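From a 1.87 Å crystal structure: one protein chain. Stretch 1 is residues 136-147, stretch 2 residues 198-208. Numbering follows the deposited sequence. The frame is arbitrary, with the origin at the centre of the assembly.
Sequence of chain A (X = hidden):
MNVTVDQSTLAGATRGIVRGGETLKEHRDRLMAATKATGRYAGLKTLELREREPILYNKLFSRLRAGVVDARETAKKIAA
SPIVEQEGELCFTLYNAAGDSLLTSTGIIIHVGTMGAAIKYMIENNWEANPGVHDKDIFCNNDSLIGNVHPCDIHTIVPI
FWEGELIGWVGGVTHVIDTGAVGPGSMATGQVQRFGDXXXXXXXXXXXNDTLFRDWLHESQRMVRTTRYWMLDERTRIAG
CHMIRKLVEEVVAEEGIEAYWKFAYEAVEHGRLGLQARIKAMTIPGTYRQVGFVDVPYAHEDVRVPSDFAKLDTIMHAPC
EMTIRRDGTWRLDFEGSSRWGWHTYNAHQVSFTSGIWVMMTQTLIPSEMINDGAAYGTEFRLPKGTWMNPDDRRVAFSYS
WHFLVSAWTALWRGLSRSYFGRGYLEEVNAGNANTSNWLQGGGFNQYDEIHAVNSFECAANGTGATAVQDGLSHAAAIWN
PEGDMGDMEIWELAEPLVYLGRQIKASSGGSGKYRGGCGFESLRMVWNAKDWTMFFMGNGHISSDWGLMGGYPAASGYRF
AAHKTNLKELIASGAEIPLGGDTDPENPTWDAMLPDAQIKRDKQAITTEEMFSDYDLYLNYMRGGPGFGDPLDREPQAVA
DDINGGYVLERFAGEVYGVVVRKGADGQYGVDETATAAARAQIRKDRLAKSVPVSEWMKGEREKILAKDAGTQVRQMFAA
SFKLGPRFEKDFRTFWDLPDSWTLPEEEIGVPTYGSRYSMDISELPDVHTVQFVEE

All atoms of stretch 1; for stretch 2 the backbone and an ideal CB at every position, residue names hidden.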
# COMPACT_ATOMS: atom_id res chain seq x y z
N LYS A 136 13.33 5.35 -23.98
CA LYS A 136 12.76 6.47 -23.20
C LYS A 136 11.71 6.08 -22.13
O LYS A 136 11.06 6.95 -21.53
CB LYS A 136 12.23 7.58 -24.11
CG LYS A 136 13.25 8.11 -25.10
CD LYS A 136 12.66 9.36 -25.74
CE LYS A 136 13.49 9.84 -26.90
NZ LYS A 136 14.86 10.19 -26.43
N ASP A 137 11.51 4.76 -21.91
CA ASP A 137 10.69 4.31 -20.78
C ASP A 137 11.38 4.65 -19.45
O ASP A 137 12.60 4.81 -19.39
CB ASP A 137 10.42 2.81 -20.87
CG ASP A 137 9.31 2.46 -21.86
OD1 ASP A 137 8.62 3.36 -22.41
OD2 ASP A 137 9.09 1.25 -22.06
N ILE A 138 10.57 4.78 -18.40
CA ILE A 138 11.05 4.91 -17.01
C ILE A 138 10.38 3.85 -16.13
O ILE A 138 9.14 3.78 -16.07
CB ILE A 138 10.72 6.32 -16.43
CG1 ILE A 138 11.34 7.41 -17.30
CG2 ILE A 138 11.28 6.46 -15.01
CD1 ILE A 138 10.88 8.85 -16.90
N PHE A 139 11.20 3.03 -15.45
CA PHE A 139 10.73 2.04 -14.49
C PHE A 139 11.03 2.48 -13.05
O PHE A 139 12.04 3.14 -12.80
CB PHE A 139 11.34 0.62 -14.80
CG PHE A 139 10.88 0.04 -16.11
CD1 PHE A 139 9.72 -0.73 -16.19
CD2 PHE A 139 11.62 0.24 -17.28
CE1 PHE A 139 9.29 -1.27 -17.41
CE2 PHE A 139 11.19 -0.27 -18.50
CZ PHE A 139 10.03 -1.03 -18.58
N CYS A 140 10.15 2.15 -12.12
CA CYS A 140 10.40 2.37 -10.71
C CYS A 140 10.18 1.06 -9.95
O CYS A 140 9.31 0.28 -10.29
CB CYS A 140 9.49 3.49 -10.18
SG CYS A 140 9.74 3.96 -8.44
N ASN A 141 10.98 0.84 -8.91
CA ASN A 141 10.92 -0.42 -8.14
C ASN A 141 11.45 -0.26 -6.73
O ASN A 141 12.41 0.51 -6.51
CB ASN A 141 11.76 -1.49 -8.88
CG ASN A 141 11.85 -2.80 -8.13
OD1 ASN A 141 10.88 -3.57 -8.09
ND2 ASN A 141 12.98 -3.03 -7.49
N ASN A 142 10.82 -0.95 -5.77
CA ASN A 142 11.40 -1.10 -4.42
C ASN A 142 11.09 -2.44 -3.74
O ASN A 142 11.28 -2.56 -2.51
CB ASN A 142 10.99 0.07 -3.52
CG ASN A 142 9.53 -0.00 -3.09
OD1 ASN A 142 8.79 -0.83 -3.62
ND2 ASN A 142 9.12 0.83 -2.12
N ASP A 143 10.62 -3.44 -4.48
CA ASP A 143 10.01 -4.64 -3.90
C ASP A 143 11.05 -5.57 -3.26
O ASP A 143 11.89 -6.15 -3.95
CB ASP A 143 9.24 -5.37 -5.04
CG ASP A 143 8.43 -6.56 -4.58
OD1 ASP A 143 8.37 -6.87 -3.34
OD2 ASP A 143 7.82 -7.18 -5.48
N SER A 144 11.01 -5.70 -1.92
CA SER A 144 11.93 -6.58 -1.23
C SER A 144 11.72 -8.08 -1.51
O SER A 144 12.66 -8.87 -1.32
CB SER A 144 11.93 -6.33 0.29
OG SER A 144 12.42 -5.04 0.57
N LEU A 145 10.54 -8.49 -2.02
CA LEU A 145 10.35 -9.91 -2.41
C LEU A 145 11.20 -10.35 -3.61
O LEU A 145 11.39 -11.55 -3.80
CB LEU A 145 8.86 -10.24 -2.65
CG LEU A 145 8.03 -10.39 -1.38
CD1 LEU A 145 6.54 -10.55 -1.68
CD2 LEU A 145 8.52 -11.53 -0.52
N ILE A 146 11.68 -9.41 -4.41
CA ILE A 146 12.58 -9.70 -5.52
C ILE A 146 14.02 -9.21 -5.27
O ILE A 146 14.85 -9.24 -6.19
CB ILE A 146 12.03 -9.17 -6.87
CG1 ILE A 146 12.06 -7.66 -6.95
CG2 ILE A 146 10.60 -9.67 -7.10
CD1 ILE A 146 11.64 -7.12 -8.30
N GLY A 147 14.32 -8.81 -4.02
CA GLY A 147 15.69 -8.60 -3.60
C GLY A 147 16.11 -7.32 -2.90
O GLY A 147 17.25 -7.28 -2.37
N UNK A 198 4.64 -0.44 4.12
CA UNK A 198 4.96 0.65 3.19
C UNK A 198 4.49 0.41 1.75
O UNK A 198 4.20 -0.72 1.35
CB UNK A 198 6.47 0.88 3.19
N UNK A 199 4.40 1.49 1.01
CA UNK A 199 4.10 1.49 -0.45
C UNK A 199 5.18 0.66 -1.19
O UNK A 199 6.36 1.00 -1.13
CB UNK A 199 4.05 2.92 -1.00
N UNK A 200 4.77 -0.43 -1.84
CA UNK A 200 5.68 -1.40 -2.46
C UNK A 200 5.35 -1.49 -3.95
O UNK A 200 4.21 -1.79 -4.32
CB UNK A 200 5.57 -2.77 -1.79
N UNK A 201 6.38 -1.26 -4.78
CA UNK A 201 6.28 -1.06 -6.23
C UNK A 201 7.09 -2.20 -6.91
O UNK A 201 8.29 -2.30 -6.69
CB UNK A 201 6.80 0.32 -6.64
N UNK A 202 6.45 -3.02 -7.76
CA UNK A 202 7.15 -4.14 -8.42
C UNK A 202 7.46 -3.85 -9.89
O UNK A 202 6.62 -4.07 -10.75
CB UNK A 202 6.31 -5.41 -8.32
N UNK A 203 8.67 -3.34 -10.17
CA UNK A 203 9.14 -3.04 -11.54
C UNK A 203 8.05 -2.37 -12.43
O UNK A 203 7.78 -2.76 -13.58
CB UNK A 203 9.61 -4.33 -12.21
N UNK A 204 7.46 -1.30 -11.88
CA UNK A 204 6.34 -0.61 -12.55
C UNK A 204 6.85 0.32 -13.65
O UNK A 204 7.82 1.05 -13.45
CB UNK A 204 5.52 0.19 -11.54
N UNK A 205 6.20 0.31 -14.81
CA UNK A 205 6.49 1.34 -15.82
C UNK A 205 5.73 2.62 -15.42
O UNK A 205 4.51 2.68 -15.49
CB UNK A 205 6.09 0.87 -17.22
N UNK A 206 6.49 3.63 -14.97
CA UNK A 206 5.93 4.88 -14.44
C UNK A 206 6.06 6.08 -15.41
O UNK A 206 5.57 7.18 -15.11
CB UNK A 206 6.62 5.22 -13.12
N UNK A 207 6.66 5.85 -16.58
CA UNK A 207 6.78 6.87 -17.60
C UNK A 207 7.22 6.32 -18.95
O UNK A 207 7.74 5.19 -19.07
CB UNK A 207 7.77 7.94 -17.14
N UNK A 208 6.97 7.14 -19.98
CA UNK A 208 7.37 6.85 -21.34
C UNK A 208 7.66 8.18 -22.05
O UNK A 208 7.19 9.24 -21.61
CB UNK A 208 6.29 6.05 -22.07

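Position 198 has a positive phi of 118°, which favours glycine, and nothing of stretch 1 lies within 5.5 Å of its ideal CB; the residue is G198. Position 199 is equally open, so stretch 1 sets little limit on its side chain. It is Y199, whose backbone O accepts a hydrogen bond from N142 ND2 (2.9 Å).

At position 200 the CB points sideways, 4.2 Å from N142 OD1 and 5.2 Å from D143 OD1. A small or polar side chain would suit. The residue is S200; S200 OG lies 2.9 Å from the O of water 2, which also accepts from S144 N.

Position 201 is tied to N142 twice: its N donates to N142 OD1 (2.7 Å) and its O accepts from N142 N (3.0 Å). The sideways CB lies near C140 and N141, where a branched or long apolar chain could reach the C140 thiol. I201 does so, with CD1 4.2 Å from C140 SG and CG2 3.4 Å from C140 O.

Position 202 points away overall, yet its CB is 3.7 Å from D143 OD2, a carboxylate that invites a short donor such as serine or threonine. T202 answers with OG1, which donates to D143 OD2 at 2.6 Å.

Position 203 has phi/psi of 42/51°, a left-handed conformation that glycine and asparagine adopt readily. Its N donates to N141 OD1 (3.0 Å), and although CB points away, I146 CD1 is 5.2 Å from it. A modest side chain fits; C203 places SG 3.8 Å from I146 CD1.

From here an antiparallel pairing takes over. Position 204 pairs with C140 through two backbone hydrogen bonds, and many side chains would be tolerated. R204 extends with its end leading away.

Position 205 has CB 3.9 Å from F139 CE1, on the F139 side of the sheet, with the D137 carboxylate farther along. A long basic chain suits both. K205 lays CG over one face of the ring and forms a salt bridge from NZ to D137 OD2 (2.8 Å).

Position 206 lies at a bulge, where its N donates to I138 O (2.9 Å). With I138 and C140 nearby, a small branched apolar residue is apt: V206 CG2 meets I138 CG2 and CG1 meets C140 CB, both at 3.8 Å.

At position 207 an ideal CB would sit a tight 3.3 Å from I138 CD1, favouring glycine. G207 O accepts from I138 N (2.9 Å).

Position 208 has CB 3.6 Å from D137 OD1; A208, small, packs there.

Stretch 2 (198-208) GYSITCRKVGA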
# COMPACT_ATOMS: atom_id res chain seq x y z
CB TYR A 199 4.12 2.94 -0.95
CG TYR A 199 3.58 3.20 -2.37
CD1 TYR A 199 2.27 2.90 -2.71
CD2 TYR A 199 4.37 3.83 -3.32
CE1 TYR A 199 1.77 3.18 -4.01
CE2 TYR A 199 3.90 4.15 -4.59
CZ TYR A 199 2.59 3.81 -4.94
OH TYR A 199 2.10 4.15 -6.22
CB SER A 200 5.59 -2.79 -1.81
OG SER A 200 6.63 -3.68 -2.27
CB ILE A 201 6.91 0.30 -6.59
CG1 ILE A 201 6.29 1.47 -5.76
CG2 ILE A 201 6.77 0.60 -8.07
CD1 ILE A 201 7.32 2.52 -5.31
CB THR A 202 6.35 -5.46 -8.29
OG1 THR A 202 6.12 -5.76 -6.91
CG2 THR A 202 7.10 -6.64 -8.94
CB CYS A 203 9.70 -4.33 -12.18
SG CYS A 203 11.24 -4.92 -11.41
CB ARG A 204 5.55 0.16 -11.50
CG ARG A 204 4.37 0.98 -12.05
CD ARG A 204 3.49 1.53 -10.95
NE ARG A 204 2.46 2.41 -11.50
CZ ARG A 204 1.48 2.99 -10.78
NH1 ARG A 204 1.36 2.77 -9.48
NH2 ARG A 204 0.61 3.79 -11.38
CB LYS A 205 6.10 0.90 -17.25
CG LYS A 205 6.62 1.88 -18.33
CD LYS A 205 6.22 1.58 -19.76
CE LYS A 205 6.68 0.19 -20.16
NZ LYS A 205 6.61 -0.06 -21.63
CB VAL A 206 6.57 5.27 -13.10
CG1 VAL A 206 6.24 4.18 -12.05
CG2 VAL A 206 8.08 5.55 -13.19
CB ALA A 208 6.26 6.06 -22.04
O HOH W 1 6.37 2.63 -23.54
O HOH W 2 8.37 -5.03 -0.44
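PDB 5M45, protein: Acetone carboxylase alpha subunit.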